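Side-chain contacts in indole-3-acetic acid-amido synthetase GH3.15 (Arabidopsis thaliana, PDB 6E1Q), which conjugates amino acids, chiefly glutamine, to the auxin precursor indole-3-butyric acid and to the herbicide 2,4-DB, using ATP to activate the acid: residues 8-13 with 125-130; 345-350 with 411-416. All blocks are in the same frame, centred on the assembly; numbering follows the deposited sequence.

Interaction 1: residues 8-13 with 125-130; sequences TNQKAC and YAPLLY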
loop_
_atom_site.group_PDB
_atom_site.type_symbol
_atom_site.label_atom_id
_atom_site.label_comp_id
_atom_site.label_asym_id
_atom_site.label_seq_id
_atom_site.Cartn_x
_atom_site.Cartn_y
_atom_site.Cartn_z
ATOM N N THR A 8 6.899 -21.361 17.571
ATOM C CA THR A 8 7.945 -20.976 18.500
ATOM C C THR A 8 9.283 -21.580 18.124
ATOM O O THR A 8 10.305 -21.208 18.713
ATOM C CB THR A 8 7.588 -21.402 19.931
ATOM O OG1 THR A 8 7.349 -22.813 19.974
ATOM C CG2 THR A 8 6.315 -20.702 20.355
ATOM N N ASN A 9 9.298 -22.504 17.169
ATOM C CA ASN A 9 10.515 -23.206 16.774
ATOM C C ASN A 9 11.078 -22.507 15.540
ATOM O O ASN A 9 10.695 -22.786 14.403
ATOM C CB ASN A 9 10.228 -24.683 16.531
ATOM C CG ASN A 9 11.484 -25.482 16.312
ATOM O OD1 ASN A 9 12.518 -24.935 15.938
ATOM N ND2 ASN A 9 11.414 -26.783 16.579
ATOM N N GLN A 10 12.024 -21.600 15.771
ATOM C CA GLN A 10 12.498 -20.766 14.679
ATOM C C GLN A 10 13.201 -21.597 13.614
ATOM O O GLN A 10 13.015 -21.363 12.414
ATOM C CB GLN A 10 13.398 -19.655 15.217
ATOM C CG GLN A 10 12.630 -18.639 16.085
ATOM C CD GLN A 10 13.322 -17.286 16.182
ATOM O OE1 GLN A 10 14.216 -16.968 15.389
ATOM N NE2 GLN A 10 12.897 -16.473 17.146
ATOM N N LYS A 11 13.979 -22.599 14.019
ATOM C CA LYS A 11 14.693 -23.385 13.017
ATOM C C LYS A 11 13.732 -24.237 12.198
ATOM O O LYS A 11 13.937 -24.434 10.991
ATOM C CB LYS A 11 15.761 -24.244 13.694
ATOM C CG LYS A 11 16.652 -25.008 12.727
ATOM C CD LYS A 11 17.405 -24.031 11.808
ATOM C CE LYS A 11 17.321 -24.412 10.328
ATOM N NZ LYS A 11 16.075 -24.000 9.664
ATOM N N ALA A 12 12.676 -24.742 12.833
ATOM C CA ALA A 12 11.683 -25.498 12.084
ATOM C C ALA A 12 10.955 -24.600 11.091
ATOM O O ALA A 12 10.637 -25.027 9.973
ATOM C CB ALA A 12 10.699 -26.159 13.041
ATOM N N CYS A 13 10.687 -23.348 11.477
ATOM C CA CYS A 13 9.986 -22.435 10.581
ATOM C C CYS A 13 10.839 -22.101 9.356
ATOM O O CYS A 13 10.357 -22.162 8.219
ATOM C CB CYS A 13 9.584 -21.171 11.339
ATOM S SG CYS A 13 8.199 -21.415 12.494
ATOM N N TYR A 125 6.558 -16.886 8.781
ATOM C CA TYR A 125 7.537 -15.984 8.202
ATOM C C TYR A 125 8.223 -15.102 9.242
ATOM O O TYR A 125 9.367 -14.677 9.022
ATOM C CB TYR A 125 6.861 -15.120 7.123
ATOM C CG TYR A 125 7.738 -14.024 6.569
ATOM C CD1 TYR A 125 8.738 -14.308 5.636
ATOM C CD2 TYR A 125 7.576 -12.710 6.973
ATOM C CE1 TYR A 125 9.554 -13.288 5.118
ATOM C CE2 TYR A 125 8.389 -11.694 6.474
ATOM C CZ TYR A 125 9.369 -11.985 5.546
ATOM O OH TYR A 125 10.163 -10.959 5.058
ATOM N N ALA A 126 7.566 -14.824 10.372
ATOM C CA ALA A 126 8.166 -13.947 11.379
ATOM C C ALA A 126 9.552 -14.392 11.866
ATOM O O ALA A 126 10.419 -13.515 12.047
ATOM C CB ALA A 126 7.196 -13.797 12.562
ATOM N N PRO A 127 9.837 -15.677 12.106
ATOM C CA PRO A 127 11.214 -16.033 12.510
ATOM C C PRO A 127 12.276 -15.581 11.523
ATOM O O PRO A 127 13.403 -15.273 11.934
ATOM C CB PRO A 127 11.166 -17.562 12.624
ATOM C CG PRO A 127 9.728 -17.868 12.909
ATOM C CD PRO A 127 8.945 -16.853 12.124
ATOM N N LEU A 128 11.955 -15.511 10.229
ATOM C CA LEU A 128 12.922 -14.964 9.286
ATOM C C LEU A 128 13.179 -13.495 9.567
ATOM O O LEU A 128 14.332 -13.048 9.560
ATOM C CB LEU A 128 12.443 -15.171 7.852
ATOM C CG LEU A 128 13.549 -14.923 6.824
ATOM C CD1 LEU A 128 13.465 -15.932 5.720
ATOM C CD2 LEU A 128 13.457 -13.505 6.266
ATOM N N LEU A 129 12.115 -12.729 9.825
ATOM C CA LEU A 129 12.298 -11.337 10.225
ATOM C C LEU A 129 13.149 -11.250 11.482
ATOM O O LEU A 129 14.129 -10.494 11.529
ATOM C CB LEU A 129 10.938 -10.663 10.447
ATOM C CG LEU A 129 10.098 -10.261 9.232
ATOM C CD1 LEU A 129 8.725 -9.690 9.662
ATOM C CD2 LEU A 129 10.864 -9.279 8.343
ATOM N N TYR A 130 12.805 -12.045 12.507
ATOM C CA TYR A 130 13.600 -12.039 13.735
ATOM C C TYR A 130 15.042 -12.412 13.453
ATOM O O TYR A 130 15.967 -11.813 14.012
ATOM C CB TYR A 130 13.018 -12.992 14.779
ATOM C CG TYR A 130 11.576 -12.732 15.114
ATOM C CD1 TYR A 130 11.055 -11.448 15.083
ATOM C CD2 TYR A 130 10.726 -13.776 15.455
ATOM C CE1 TYR A 130 9.733 -11.215 15.384
ATOM C CE2 TYR A 130 9.401 -13.548 15.753
ATOM C CZ TYR A 130 8.912 -12.268 15.719
ATOM O OH TYR A 130 7.592 -12.040 16.014
#
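C13 and Q10, one turn apart on the first helix of the chain, both rest against the CB-CG edge of P127, Q10 meeting CB and C13 meeting CG. The tight part is apolar: CB of C13 comes to 3.7 Å from CG of P127. Cysteine suits this buried place because its side chain is small and its CB and sulfur pack well on carbon; SG, beside the backbone N and anti to the carbonyl carbon (chi1 -73°), reaches CG of P127 at 3.9 Å. P127 suits its own position as well. Lacking an N-H, it gives no hydrogen bond to the preceding turn, and helix 112-132 kinks here, while its compact ring projects toward the other helix.

The outer part is looser. Q10 is exposed, and its aliphatic section does the packing: CG lies 3.9 Å from CB of P127, the two side chains crossing obliquely. Beyond CG the chain runs extended, bringing NE2 to 3.9 Å from CD2 of Y130. The amide meets the ring at a slant, their planes 44° apart, and no hydrogen bond joins the two segments. A long amide side chain serves well at such a border, carbon inward and polar end beside the tyrosine. A126 O sits over one face of that ring, toward its rim.

N9 fixes the start of the first helix: its OD1 accepts from A12 N at 3.1 Å, the donor lying well above the carbonyl plane. On the buried side, C13 also touches F5, and L128 reaches L14 and L17 farther along helix 10-22. The whole is an asparagine N-cap followed by helix-helix packing at a proline kink, helix 112-132 belonging to the N-terminal family region of the GH3 adenylating enzymes.

Interaction 2: residues 345-350 with 411-416; sequences DVSYTI and RATGFY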
loop_
_atom_site.group_PDB
_atom_site.type_symbol
_atom_site.label_atom_id
_atom_site.label_comp_id
_atom_site.label_asym_id
_atom_site.label_seq_id
_atom_site.Cartn_x
_atom_site.Cartn_y
_atom_site.Cartn_z
ATOM N N ASP A 345 15.638 -1.986 -3.880
ATOM C CA ASP A 345 15.959 -3.337 -4.340
ATOM C C ASP A 345 14.983 -4.391 -3.816
ATOM O O ASP A 345 15.308 -5.586 -3.817
ATOM C CB ASP A 345 17.382 -3.717 -3.938
ATOM C CG ASP A 345 18.410 -2.717 -4.413
ATOM O OD1 ASP A 345 18.180 -2.062 -5.455
ATOM O OD2 ASP A 345 19.451 -2.597 -3.738
ATOM N N VAL A 346 13.798 -3.974 -3.366
ATOM C CA VAL A 346 12.832 -4.917 -2.814
ATOM C C VAL A 346 12.361 -5.879 -3.903
ATOM O O VAL A 346 11.915 -5.461 -4.978
ATOM C CB VAL A 346 11.651 -4.159 -2.192
ATOM C CG1 VAL A 346 10.498 -5.114 -1.940
ATOM C CG2 VAL A 346 12.089 -3.463 -0.899
ATOM N N SER A 347 12.459 -7.182 -3.631
ATOM C CA SER A 347 11.877 -8.211 -4.485
ATOM C C SER A 347 11.101 -9.206 -3.632
ATOM O O SER A 347 11.542 -9.567 -2.539
ATOM C CB SER A 347 12.947 -8.965 -5.287
ATOM O OG SER A 347 13.123 -8.393 -6.562
ATOM N N TYR A 348 9.973 -9.688 -4.156
ATOM C CA TYR A 348 9.081 -10.580 -3.419
ATOM C C TYR A 348 9.091 -11.971 -4.034
ATOM O O TYR A 348 8.854 -12.132 -5.237
ATOM C CB TYR A 348 7.662 -10.024 -3.403
ATOM C CG TYR A 348 7.544 -8.646 -2.803
ATOM C CD1 TYR A 348 7.614 -8.459 -1.420
ATOM C CD2 TYR A 348 7.311 -7.532 -3.608
ATOM C CE1 TYR A 348 7.473 -7.186 -0.849
ATOM C CE2 TYR A 348 7.175 -6.250 -3.057
ATOM C CZ TYR A 348 7.255 -6.083 -1.677
ATOM O OH TYR A 348 7.116 -4.821 -1.130
ATOM N N THR A 349 9.363 -12.970 -3.208
ATOM C CA THR A 349 9.332 -14.355 -3.627
ATOM C C THR A 349 7.905 -14.871 -3.482
ATOM O O THR A 349 7.314 -14.753 -2.410
ATOM C CB THR A 349 10.277 -15.170 -2.753
ATOM O OG1 THR A 349 11.610 -14.645 -2.856
ATOM C CG2 THR A 349 10.266 -16.634 -3.175
ATOM N N ILE A 350 7.353 -15.437 -4.556
ATOM C CA ILE A 350 5.999 -15.987 -4.511
ATOM C C ILE A 350 5.988 -17.251 -3.668
ATOM O O ILE A 350 6.883 -18.097 -3.772
ATOM C CB ILE A 350 5.484 -16.259 -5.935
ATOM C CG1 ILE A 350 5.462 -14.965 -6.750
ATOM C CG2 ILE A 350 4.107 -16.870 -5.904
ATOM C CD1 ILE A 350 4.594 -13.876 -6.140
ATOM N N ARG A 411 8.020 -7.475 -12.409
ATOM C CA ARG A 411 9.147 -7.931 -13.214
ATOM C C ARG A 411 9.846 -9.072 -12.491
ATOM O O ARG A 411 10.244 -8.926 -11.332
ATOM C CB ARG A 411 10.145 -6.807 -13.515
ATOM C CG ARG A 411 11.196 -7.198 -14.623
ATOM C CD ARG A 411 12.149 -6.062 -15.002
ATOM N NE ARG A 411 12.964 -5.641 -13.862
ATOM C CZ ARG A 411 12.730 -4.553 -13.129
ATOM N NH1 ARG A 411 11.706 -3.755 -13.421
ATOM N NH2 ARG A 411 13.512 -4.266 -12.091
ATOM N N ALA A 412 9.992 -10.202 -13.182
ATOM C CA ALA A 412 10.727 -11.339 -12.637
ATOM C C ALA A 412 12.216 -11.007 -12.556
ATOM O O ALA A 412 12.832 -10.652 -13.568
ATOM C CB ALA A 412 10.494 -12.560 -13.519
ATOM N N THR A 413 12.812 -11.115 -11.362
ATOM C CA THR A 413 14.202 -10.703 -11.200
ATOM C C THR A 413 15.150 -11.841 -10.845
ATOM O O THR A 413 16.363 -11.630 -10.891
ATOM C CB THR A 413 14.336 -9.622 -10.115
ATOM O OG1 THR A 413 13.527 -9.981 -8.987
ATOM C CG2 THR A 413 13.845 -8.277 -10.653
ATOM N N GLY A 414 14.650 -13.030 -10.521
ATOM C CA GLY A 414 15.523 -14.123 -10.124
ATOM C C GLY A 414 14.738 -15.214 -9.406
ATOM O O GLY A 414 13.512 -15.262 -9.466
ATOM N N PHE A 415 15.484 -16.075 -8.725
ATOM C CA PHE A 415 14.935 -17.245 -8.053
ATOM C C PHE A 415 15.493 -17.338 -6.639
ATOM O O PHE A 415 16.707 -17.226 -6.441
ATOM C CB PHE A 415 15.286 -18.519 -8.820
ATOM C CG PHE A 415 14.774 -18.546 -10.235
ATOM C CD1 PHE A 415 13.429 -18.767 -10.493
ATOM C CD2 PHE A 415 15.639 -18.366 -11.303
ATOM C CE1 PHE A 415 12.951 -18.807 -11.793
ATOM C CE2 PHE A 415 15.172 -18.414 -12.608
ATOM C CZ PHE A 415 13.826 -18.637 -12.848
ATOM N N TYR A 416 14.602 -17.518 -5.659
ATOM C CA TYR A 416 14.978 -17.919 -4.306
ATOM C C TYR A 416 14.744 -19.419 -4.237
ATOM O O TYR A 416 13.594 -19.870 -4.292
ATOM C CB TYR A 416 14.163 -17.172 -3.242
ATOM C CG TYR A 416 14.625 -17.487 -1.832
ATOM C CD1 TYR A 416 15.639 -16.752 -1.230
ATOM C CD2 TYR A 416 14.077 -18.557 -1.119
ATOM C CE1 TYR A 416 16.087 -17.058 0.054
ATOM C CE2 TYR A 416 14.513 -18.869 0.166
ATOM C CZ TYR A 416 15.517 -18.119 0.744
ATOM O OH TYR A 416 15.966 -18.430 2.005
#
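The hydroxyls of S347 and T413 meet in a hydrogen bond, OG of S347 lying 2.9 Å from OG1 of T413, and either could be the donor. T413 holds its OG1 between its backbone N and carbonyl carbon (chi1 43°), which brings this oxygen, not the methyl, nearest the serine hydroxyl. The same OG1 is also hydrogen-bonded to ND1 of H421, so the threonine joins serine and histidine. Serine suits the opposite end, being short enough to offer a hydroxyl with little bulk.

The second touch is a plain packing one. T349 meets the base of Y416 with both branches, OG1 at 3.6 Å and CG2 at 3.9 Å from CB of Y416. The side chains cross at about a right angle. Y416 sends CG anti to its backbone N (chi1 -175°), carrying its ring away from strand 348-350 to stack with F337, while its OH bonds to OE2 of E18. A beta-branched threonine, common in strands, fills this buried spot compactly.

T413 and G414 both face H421 in a classic beta bulge. Strand 419-427 runs between strands 348-350 and 404-416, antiparallel to each, so the contact reaches across an intervening strand, with T21 of helix 10-22 touching both T349 and Y416.

Interaction 1 closes before interaction 2 opens along the chain, and their centres lie 21 Å apart, with nearest atoms about 5 Å apart and no touch. The first pairs two helices, one of them (112-132) in the N-terminal family region; the second spans strands of the central domain. Helix 10-22 is common to both: its start packs on helix 112-132, and E18 and T21 farther along reach residues of interaction 2. F337 is a second common neighbour, touched by L128, T349 and Y416. Both lie near the substrate and ATP sites, Y130 about 9 Å from a bound (2,4-dichlorophenoxy)acetic acid and segment 345-350 including the ATP-binding Y348, consistent with helix 10-22 linking the two regions.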